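Local coordinates for disulfide bond protein A (Staphylococcus aureus, PDB 3BCI), which probably acts as a thiol-disulfide oxidoreductase of the DsbA subfamily, introducing disulfide bonds into proteins as they fold, at residues A55-D60 with Q91-E96; Q50-A55 with K139-D144. All coordinates share one frame; numbering follows the deposited sequence. Where two conformers were deposited one is given.

Contact 1 (A55-D60 with Q91-E96); sequences AFLGKD and QDENKE
Asp60 turns the flat end of its side chain against the backbone of Glu96. CG lies between the backbone N and the carbonyl carbon of its own residue (chi1 59°), the crowded position, which sets Asp60 CG 3.3 Å from Glu96 CA. Asp60 OD2 comes within 3.2 Å of the same Glu96 CA, and Asp60 CG sits 3.7 Å from Glu96 CB. OD2 also accepts from Leu98 N, just beyond the second loop. The Glu96 carboxylate is turned only 25° from the Asp60 plane, but it lies farther out, over the aliphatic part of Lys59. There Glu96 OE2 rests against both CG and CD of Lys59, although the exact closeness is doubtful between two exposed chains. The charged ends do not meet: Lys59 NZ is 5.3 Å from Glu96 OE2.

Farther along, Leu57 and Glu93 bring their carbonyls together, with Leu57 O 3.5 Å from Glu93 O. Leu57 CG is anti to its carbonyl carbon (chi1 -66°), and the side chain touches Cys23 of the redox-active Cys23/Cys26 pair. In one of the two conformers of Glu93, its OE2 lies 3.7 Å from Leu57 CD2, a tentative contact. Loop 91-96 is shaped by a type I turn from Asp92 to Lys95, closed by Lys95 N to Asp92 O at 3.0 Å. An Asx turn overlaps it: Asn94 N donates to Asp92 OD2 from above the carboxylate plane.

No hydrogen bond passes directly between the loops; instead Lys22 NZ ties them together, in a salt bridge to Asp60 OD1 and hydrogen bonds to Leu57 O, Glu93 O and Lys95 O. Such surroundings would favour a charged lysine, which in turn would help keep the buried Asp60 ionised.

Contact 2 (Q50-A55 with K139-D144); sequences QFVNLA and KKIAKD
The carboxamide of Gln50 meets Ile141 at its amide end rather than over a face, tip to tip, with Gln50 NE2 4.1 Å from Ile141 CD1. Asn53 starts away from the helix, and its carboxamide works within its own segment: OD1 accepts from Ala55 N at 2.7 Å, the donor tilted 20° from the carbonyl plane, an Asx turn where the strand ends. This is the thioredoxin fold, in which helix 130-144 packs across the outermost strand 48-53; the two short axes cross at 91°, 7.7 Å apart.

Apolar carbons fill the crossing. Val52 holds CG1 anti to its backbone N (chi1 -179°), and that methyl meets Ile141 CG2 at 4.1 Å. Leu54 lies closer to the helix, both CG and CD1 being 3.6 Å from Ala142 CB. On the far side of the strand Phe51 meets the ring of Tyr21 instead. Asp138, just before the helical segment, accepts from Asn53 N, adding a polar link beside the apolar packing. Lys139 bends at chi3, bringing CE to 3.6 Å from Leu54 O, and its NZ donates to a water at 2.8 Å that passes a hydrogen bond on to Ala55 O.

Contact 2 belongs to the thioredoxin body, partly buried, where a helix lies across an edge strand of the sheet; contact 1 is a surface meeting of two loops, one running on from that strand and the other joining helices 79-88 and 100-108. Ala55 is common to both, yet of the two partner segments it meets 139-144 and not 91-96, and the contact centres stand about 16 Å apart. Their chemistry follows their places: apolar side chains carry the packing in contact 2, with a water at its rim, while contact 1 depends on one carboxylate and three carbonyls gathered round Lys22. Contact 1 also lies nearer the redox-active cysteine pair.

Contact 1 (A55-D60 with Q91-E96)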
ATOM      1  N   ALA A  55      -8.545   1.781  -4.864  1.00 30.13           N
ATOM      2  CA  ALA A  55      -9.670   0.905  -4.504  1.00 31.88           C
ATOM      3  C   ALA A  55     -10.738   0.931  -5.591  1.00 31.63           C
ATOM      4  O   ALA A  55     -11.897   1.242  -5.321  1.00 31.64           O
ATOM      5  CB  ALA A  55     -10.274   1.353  -3.173  1.00 31.27           C
ATOM      6  N   PHE A  56     -10.347   0.582  -6.811  1.00 32.55           N
ATOM      7  CA  PHE A  56     -11.260   0.628  -7.947  1.00 38.07           C
ATOM      8  C   PHE A  56     -11.628  -0.711  -8.571  1.00 39.09           C
ATOM      9  O   PHE A  56     -12.387  -0.743  -9.536  1.00 34.15           O
ATOM     10  CB  PHE A  56     -10.654   1.521  -9.035  1.00 38.46           C
ATOM     11  CG  PHE A  56      -9.457   0.913  -9.721  1.00 41.49           C
ATOM     12  CD1 PHE A  56      -9.582   0.316 -10.975  1.00 51.40           C
ATOM     13  CD2 PHE A  56      -8.207   0.919  -9.110  1.00 37.81           C
ATOM     14  CE1 PHE A  56      -8.477  -0.264 -11.610  1.00 49.12           C
ATOM     15  CE2 PHE A  56      -7.097   0.340  -9.735  1.00 39.83           C
ATOM     16  CZ  PHE A  56      -7.233  -0.252 -10.987  1.00 43.26           C
ATOM     17  N   LEU A  57     -11.109  -1.810  -8.033  1.00 34.33           N
ATOM     18  CA  LEU A  57     -11.392  -3.117  -8.611  1.00 34.39           C
ATOM     19  C   LEU A  57     -12.411  -3.987  -7.872  1.00 31.78           C
ATOM     20  O   LEU A  57     -12.294  -5.212  -7.859  1.00 36.70           O
ATOM     21  CB  LEU A  57     -10.077  -3.880  -8.788  1.00 27.07           C
ATOM     22  CG  LEU A  57      -9.152  -3.233  -9.829  1.00 36.91           C
ATOM     23  CD1 LEU A  57      -7.806  -3.944  -9.857  1.00 29.59           C
ATOM     24  CD2 LEU A  57      -9.822  -3.295 -11.207  1.00 29.89           C
ATOM     25  N   GLY A  58     -13.417  -3.362  -7.273  1.00 35.72           N
ATOM     26  CA  GLY A  58     -14.423  -4.133  -6.561  1.00 35.73           C
ATOM     27  C   GLY A  58     -14.746  -3.560  -5.196  1.00 40.56           C
ATOM     28  O   GLY A  58     -13.953  -2.813  -4.629  1.00 34.25           O
ATOM     29  N   LYS A  59     -15.906  -3.924  -4.659  1.00 34.82           N
ATOM     30  CA  LYS A  59     -16.337  -3.420  -3.360  1.00 36.78           C
ATOM     31  C   LYS A  59     -15.433  -3.849  -2.213  1.00 30.39           C
ATOM     32  O   LYS A  59     -15.460  -3.242  -1.148  1.00 34.20           O
ATOM     33  CB  LYS A  59     -17.779  -3.856  -3.074  1.00 40.53           C
ATOM     34  CG  LYS A  59     -18.008  -5.344  -3.208  1.00 54.13           C
ATOM     35  CD  LYS A  59     -19.468  -5.737  -2.977  1.00 67.74           C
ATOM     36  CE  LYS A  59     -19.827  -5.849  -1.497  1.00 73.72           C
ATOM     37  NZ  LYS A  59     -20.101  -4.541  -0.840  1.00 83.73           N
ATOM     38  N   ASP A  60     -14.631  -4.886  -2.426  1.00 31.83           N
ATOM     39  CA  ASP A  60     -13.729  -5.357  -1.386  1.00 31.17           C
ATOM     40  C   ASP A  60     -12.385  -4.624  -1.414  1.00 34.25           C
ATOM     41  O   ASP A  60     -11.600  -4.728  -0.473  1.00 29.97           O
ATOM     42  CB  ASP A  60     -13.517  -6.868  -1.518  1.00 32.87           C
ATOM     43  CG  ASP A  60     -12.948  -7.267  -2.864  1.00 36.87           C
ATOM     44  OD1 ASP A  60     -13.469  -6.801  -3.903  1.00 32.96           O
ATOM     45  OD2 ASP A  60     -11.984  -8.061  -2.882  1.00 32.17           O
ATOM     46  N   GLN A  91      -5.865 -12.823  -5.691  1.00 35.85           N
ATOM     47  CA  GLN A  91      -6.652 -13.787  -6.456  1.00 43.44           C
ATOM     48  C   GLN A  91      -7.164 -13.080  -7.705  1.00 43.27           C
ATOM     49  O   GLN A  91      -6.726 -11.972  -8.023  1.00 38.81           O
ATOM     50  CB  GLN A  91      -7.849 -14.285  -5.638  1.00 35.27           C
ATOM     51  CG  GLN A  91      -7.505 -15.169  -4.450  1.00 46.45           C
ATOM     52  CD  GLN A  91      -6.977 -16.525  -4.870  1.00 63.84           C
ATOM     53  OE1 GLN A  91      -7.479 -17.132  -5.818  1.00 73.31           O
ATOM     54  NE2 GLN A  91      -5.969 -17.016  -4.158  1.00 66.25           N
ATOM     55  N   ASP A  92      -8.093 -13.719  -8.409  1.00 44.10           N
ATOM     56  CA  ASP A  92      -8.669 -13.128  -9.610  1.00 45.41           C
ATOM     57  C   ASP A  92      -9.295 -11.814  -9.180  1.00 39.86           C
ATOM     58  O   ASP A  92      -9.971 -11.755  -8.155  1.00 44.84           O
ATOM     59  CB  ASP A  92      -9.752 -14.035 -10.191  1.00 51.33           C
ATOM     60  CG  ASP A  92     -10.222 -13.571 -11.553  1.00 60.08           C
ATOM     61  OD1 ASP A  92      -9.463 -13.745 -12.529  1.00 76.58           O
ATOM     62  OD2 ASP A  92     -11.340 -13.023 -11.650  1.00 65.63           O
ATOM     63  N   GLU A  93      -9.083 -10.764  -9.962  0.50 41.87           N
ATOM     64  CA  GLU A  93      -9.623  -9.456  -9.620  0.50 41.20           C
ATOM     65  C   GLU A  93     -11.145  -9.386  -9.700  0.50 40.88           C
ATOM     66  O   GLU A  93     -11.749  -8.424  -9.229  1.00 37.28           O
ATOM     67  CB  GLU A  93      -9.010  -8.389 -10.521  0.50 40.46           C
ATOM     68  CG  GLU A  93      -9.493  -8.432 -11.951  0.50 39.94           C
ATOM     69  CD  GLU A  93      -8.650  -7.568 -12.846  0.50 33.15           C
ATOM     70  OE1 GLU A  93      -7.599  -8.049 -13.308  0.50 47.72           O
ATOM     71  OE2 GLU A  93      -9.031  -6.405 -13.069  0.50 27.49           O
ATOM     72  N   ASN A  94     -11.767 -10.398 -10.297  1.00 43.97           N
ATOM     73  CA  ASN A  94     -13.222 -10.414 -10.403  1.00 45.14           C
ATOM     74  C   ASN A  94     -13.845 -11.020  -9.152  1.00 45.13           C
ATOM     75  O   ASN A  94     -15.061 -10.979  -8.969  1.00 52.66           O
ATOM     76  CB  ASN A  94     -13.671 -11.170 -11.652  1.00 49.90           C
ATOM     77  CG  ASN A  94     -13.348 -10.416 -12.928  1.00 58.42           C
ATOM     78  OD1 ASN A  94     -13.680  -9.234 -13.066  1.00 61.19           O
ATOM     79  ND2 ASN A  94     -12.701 -11.095 -13.869  1.00 58.93           N
ATOM     80  N   LYS A  95     -12.999 -11.576  -8.293  1.00 41.20           N
ATOM     81  CA  LYS A  95     -13.445 -12.166  -7.038  1.00 43.68           C
ATOM     82  C   LYS A  95     -13.290 -11.126  -5.935  1.00 44.49           C
ATOM     83  O   LYS A  95     -12.356 -10.321  -5.962  1.00 37.39           O
ATOM     84  CB  LYS A  95     -12.581 -13.370  -6.661  1.00 45.75           C
ATOM     85  CG  LYS A  95     -12.722 -14.599  -7.534  1.00 56.11           C
ATOM     86  CD  LYS A  95     -11.694 -15.641  -7.105  1.00 64.93           C
ATOM     87  CE  LYS A  95     -11.876 -16.963  -7.828  1.00 73.71           C
ATOM     88  NZ  LYS A  95     -13.123 -17.659  -7.404  1.00 80.71           N
ATOM     89  N   GLU A  96     -14.200 -11.139  -4.968  1.00 42.37           N
ATOM     90  CA  GLU A  96     -14.106 -10.218  -3.844  1.00 43.01           C
ATOM     91  C   GLU A  96     -13.327 -10.985  -2.778  1.00 37.93           C
ATOM     92  O   GLU A  96     -13.857 -11.310  -1.717  1.00 43.82           O
ATOM     93  CB  GLU A  96     -15.497  -9.853  -3.320  1.00 42.99           C
ATOM     94  CG  GLU A  96     -16.459  -9.373  -4.393  1.00 57.42           C
ATOM     95  CD  GLU A  96     -17.767  -8.865  -3.819  1.00 61.02           C
ATOM     96  OE1 GLU A  96     -18.135  -9.289  -2.703  1.00 71.95           O
ATOM     97  OE2 GLU A  96     -18.433  -8.049  -4.490  1.00 63.94           O
TER

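Contact 2 (Q50-A55 with K139-D144)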
ATOM      1  N   GLN A  50       4.823   6.349   0.267  1.00 21.63           N
ATOM      2  CA  GLN A  50       3.377   6.452   0.407  1.00 26.83           C
ATOM      3  C   GLN A  50       2.690   5.633  -0.669  1.00 24.16           C
ATOM      4  O   GLN A  50       3.004   5.753  -1.852  1.00 22.53           O
ATOM      5  CB  GLN A  50       2.908   7.911   0.306  1.00 21.67           C
ATOM      6  CG  GLN A  50       1.382   8.052   0.251  1.00 19.99           C
ATOM      7  CD  GLN A  50       0.906   9.499   0.297  1.00 27.70           C
ATOM      8  OE1 GLN A  50       1.641  10.422  -0.054  1.00 28.63           O
ATOM      9  NE2 GLN A  50      -0.340   9.697   0.718  1.00 23.84           N
ATOM     10  N   PHE A  51       1.762   4.788  -0.242  1.00 22.96           N
ATOM     11  CA  PHE A  51       0.998   3.959  -1.164  1.00 25.55           C
ATOM     12  C   PHE A  51      -0.401   4.558  -1.203  1.00 19.97           C
ATOM     13  O   PHE A  51      -1.041   4.711  -0.158  1.00 25.79           O
ATOM     14  CB  PHE A  51       0.940   2.513  -0.661  1.00 24.31           C
ATOM     15  CG  PHE A  51       0.159   1.585  -1.558  1.00 25.80           C
ATOM     16  CD1 PHE A  51       0.631   1.262  -2.824  1.00 26.27           C
ATOM     17  CD2 PHE A  51      -1.055   1.043  -1.137  1.00 23.98           C
ATOM     18  CE1 PHE A  51      -0.094   0.411  -3.662  1.00 34.02           C
ATOM     19  CE2 PHE A  51      -1.787   0.193  -1.965  1.00 30.52           C
ATOM     20  CZ  PHE A  51      -1.305  -0.121  -3.230  1.00 32.93           C
ATOM     21  N   VAL A  52      -0.857   4.935  -2.392  1.00 18.32           N
ATOM     22  CA  VAL A  52      -2.191   5.512  -2.538  1.00 22.58           C
ATOM     23  C   VAL A  52      -3.036   4.478  -3.267  1.00 23.34           C
ATOM     24  O   VAL A  52      -2.805   4.196  -4.442  1.00 20.61           O
ATOM     25  CB  VAL A  52      -2.165   6.825  -3.355  1.00 29.13           C
ATOM     26  CG1 VAL A  52      -3.572   7.400  -3.456  1.00 23.72           C
ATOM     27  CG2 VAL A  52      -1.232   7.834  -2.693  1.00 22.30           C
ATOM     28  N   ASN A  53      -4.013   3.924  -2.557  1.00 24.70           N
ATOM     29  CA  ASN A  53      -4.885   2.878  -3.084  1.00 26.10           C
ATOM     30  C   ASN A  53      -6.145   3.438  -3.736  1.00 29.95           C
ATOM     31  O   ASN A  53      -7.003   3.999  -3.056  1.00 23.69           O
ATOM     32  CB  ASN A  53      -5.282   1.948  -1.940  1.00 24.01           C
ATOM     33  CG  ASN A  53      -5.831   0.628  -2.418  1.00 20.92           C
ATOM     34  OD1 ASN A  53      -6.550   0.560  -3.418  1.00 23.09           O
ATOM     35  ND2 ASN A  53      -5.511  -0.439  -1.690  1.00 19.09           N
ATOM     36  N   LEU A  54      -6.268   3.278  -5.050  1.00 27.48           N
ATOM     37  CA  LEU A  54      -7.448   3.778  -5.752  1.00 30.64           C
ATOM     38  C   LEU A  54      -8.715   2.970  -5.440  1.00 32.38           C
ATOM     39  O   LEU A  54      -9.823   3.429  -5.713  1.00 33.12           O
ATOM     40  CB  LEU A  54      -7.206   3.805  -7.273  1.00 23.73           C
ATOM     41  CG  LEU A  54      -6.464   5.022  -7.840  1.00 26.99           C
ATOM     42  CD1 LEU A  54      -4.994   4.982  -7.432  1.00 25.26           C
ATOM     43  CD2 LEU A  54      -6.592   5.034  -9.364  1.00 29.40           C
ATOM     44  N   ALA A  55      -8.545   1.781  -4.864  1.00 30.13           N
ATOM     45  CA  ALA A  55      -9.670   0.905  -4.504  1.00 31.88           C
ATOM     46  C   ALA A  55     -10.738   0.931  -5.591  1.00 31.63           C
ATOM     47  O   ALA A  55     -11.897   1.242  -5.321  1.00 31.64           O
ATOM     48  CB  ALA A  55     -10.274   1.353  -3.173  1.00 31.27           C
ATOM     49  N   LYS A 139      -8.654   7.798  -2.512  1.00 27.24           N
ATOM     50  CA  LYS A 139      -9.326   7.921  -3.798  1.00 29.31           C
ATOM     51  C   LYS A 139      -9.343   9.378  -4.245  1.00 24.03           C
ATOM     52  O   LYS A 139      -9.201   9.670  -5.429  1.00 31.53           O
ATOM     53  CB  LYS A 139     -10.752   7.389  -3.703  1.00 27.88           C
ATOM     54  CG  LYS A 139     -10.825   5.991  -3.120  1.00 39.14           C
ATOM     55  CD  LYS A 139     -12.264   5.560  -2.936  1.00 40.71           C
ATOM     56  CE  LYS A 139     -12.784   4.900  -4.187  1.00 46.36           C
ATOM     57  NZ  LYS A 139     -14.266   4.968  -4.250  1.00 59.98           N
ATOM     58  N   LYS A 140      -9.524  10.285  -3.291  1.00 29.68           N
ATOM     59  CA  LYS A 140      -9.549  11.712  -3.582  1.00 33.07           C
ATOM     60  C   LYS A 140      -8.152  12.174  -4.012  1.00 35.86           C
ATOM     61  O   LYS A 140      -8.008  12.999  -4.916  1.00 32.71           O
ATOM     62  CB  LYS A 140     -10.001  12.492  -2.343  1.00 32.53           C
ATOM     63  CG  LYS A 140     -10.090  13.996  -2.546  1.00 35.29           C
ATOM     64  CD  LYS A 140     -10.564  14.696  -1.285  1.00 44.04           C
ATOM     65  CE  LYS A 140     -10.648  16.198  -1.488  1.00 55.73           C
ATOM     66  NZ  LYS A 140      -9.322  16.781  -1.833  1.00 60.50           N
ATOM     67  N   ILE A 141      -7.123  11.643  -3.360  1.00 29.24           N
ATOM     68  CA  ILE A 141      -5.752  12.010  -3.699  1.00 28.77           C
ATOM     69  C   ILE A 141      -5.457  11.643  -5.154  1.00 29.38           C
ATOM     70  O   ILE A 141      -4.948  12.462  -5.921  1.00 25.17           O
ATOM     71  CB  ILE A 141      -4.737  11.301  -2.769  1.00 31.53           C
ATOM     72  CG1 ILE A 141      -4.875  11.850  -1.344  1.00 28.92           C
ATOM     73  CG2 ILE A 141      -3.311  11.501  -3.293  1.00 27.76           C
ATOM     74  CD1 ILE A 141      -4.023  11.118  -0.307  1.00 27.32           C
ATOM     75  N   ALA A 142      -5.795  10.413  -5.533  1.00 26.34           N
ATOM     76  CA  ALA A 142      -5.565   9.941  -6.893  1.00 26.80           C
ATOM     77  C   ALA A 142      -6.342  10.762  -7.917  1.00 29.62           C
ATOM     78  O   ALA A 142      -5.855  11.024  -9.018  1.00 24.85           O
ATOM     79  CB  ALA A 142      -5.954   8.471  -7.003  1.00 22.48           C
ATOM     80  N   LYS A 143      -7.557  11.160  -7.556  1.00 31.49           N
ATOM     81  CA  LYS A 143      -8.381  11.949  -8.460  1.00 31.91           C
ATOM     82  C   LYS A 143      -7.817  13.363  -8.622  1.00 29.79           C
ATOM     83  O   LYS A 143      -7.638  13.840  -9.741  1.00 33.48           O
ATOM     84  CB  LYS A 143      -9.817  12.016  -7.938  1.00 37.99           C
ATOM     85  CG  LYS A 143     -10.763  12.802  -8.834  1.00 52.33           C
ATOM     86  CD  LYS A 143     -12.167  12.861  -8.248  1.00 58.47           C
ATOM     87  CE  LYS A 143     -13.105  13.648  -9.150  1.00 67.73           C
ATOM     88  NZ  LYS A 143     -14.470  13.773  -8.564  1.00 68.51           N
ATOM     89  N   ASP A 144      -7.535  14.027  -7.505  1.00 29.12           N
ATOM     90  CA  ASP A 144      -7.002  15.384  -7.539  1.00 30.97           C
ATOM     91  C   ASP A 144      -5.651  15.461  -8.243  1.00 37.60           C
ATOM     92  O   ASP A 144      -5.321  16.488  -8.838  1.00 35.28           O
ATOM     93  CB  ASP A 144      -6.887  15.945  -6.116  1.00 32.98           C
ATOM     94  CG  ASP A 144      -8.239  16.098  -5.440  1.00 37.99           C
ATOM     95  OD1 ASP A 144      -9.258  15.721  -6.057  1.00 37.69           O
ATOM     96  OD2 ASP A 144      -8.285  16.593  -4.293  1.00 47.41           O
TER
HETATM   97  O   HOH W   1     -14.240   2.298  -3.428  1.00 44.31           O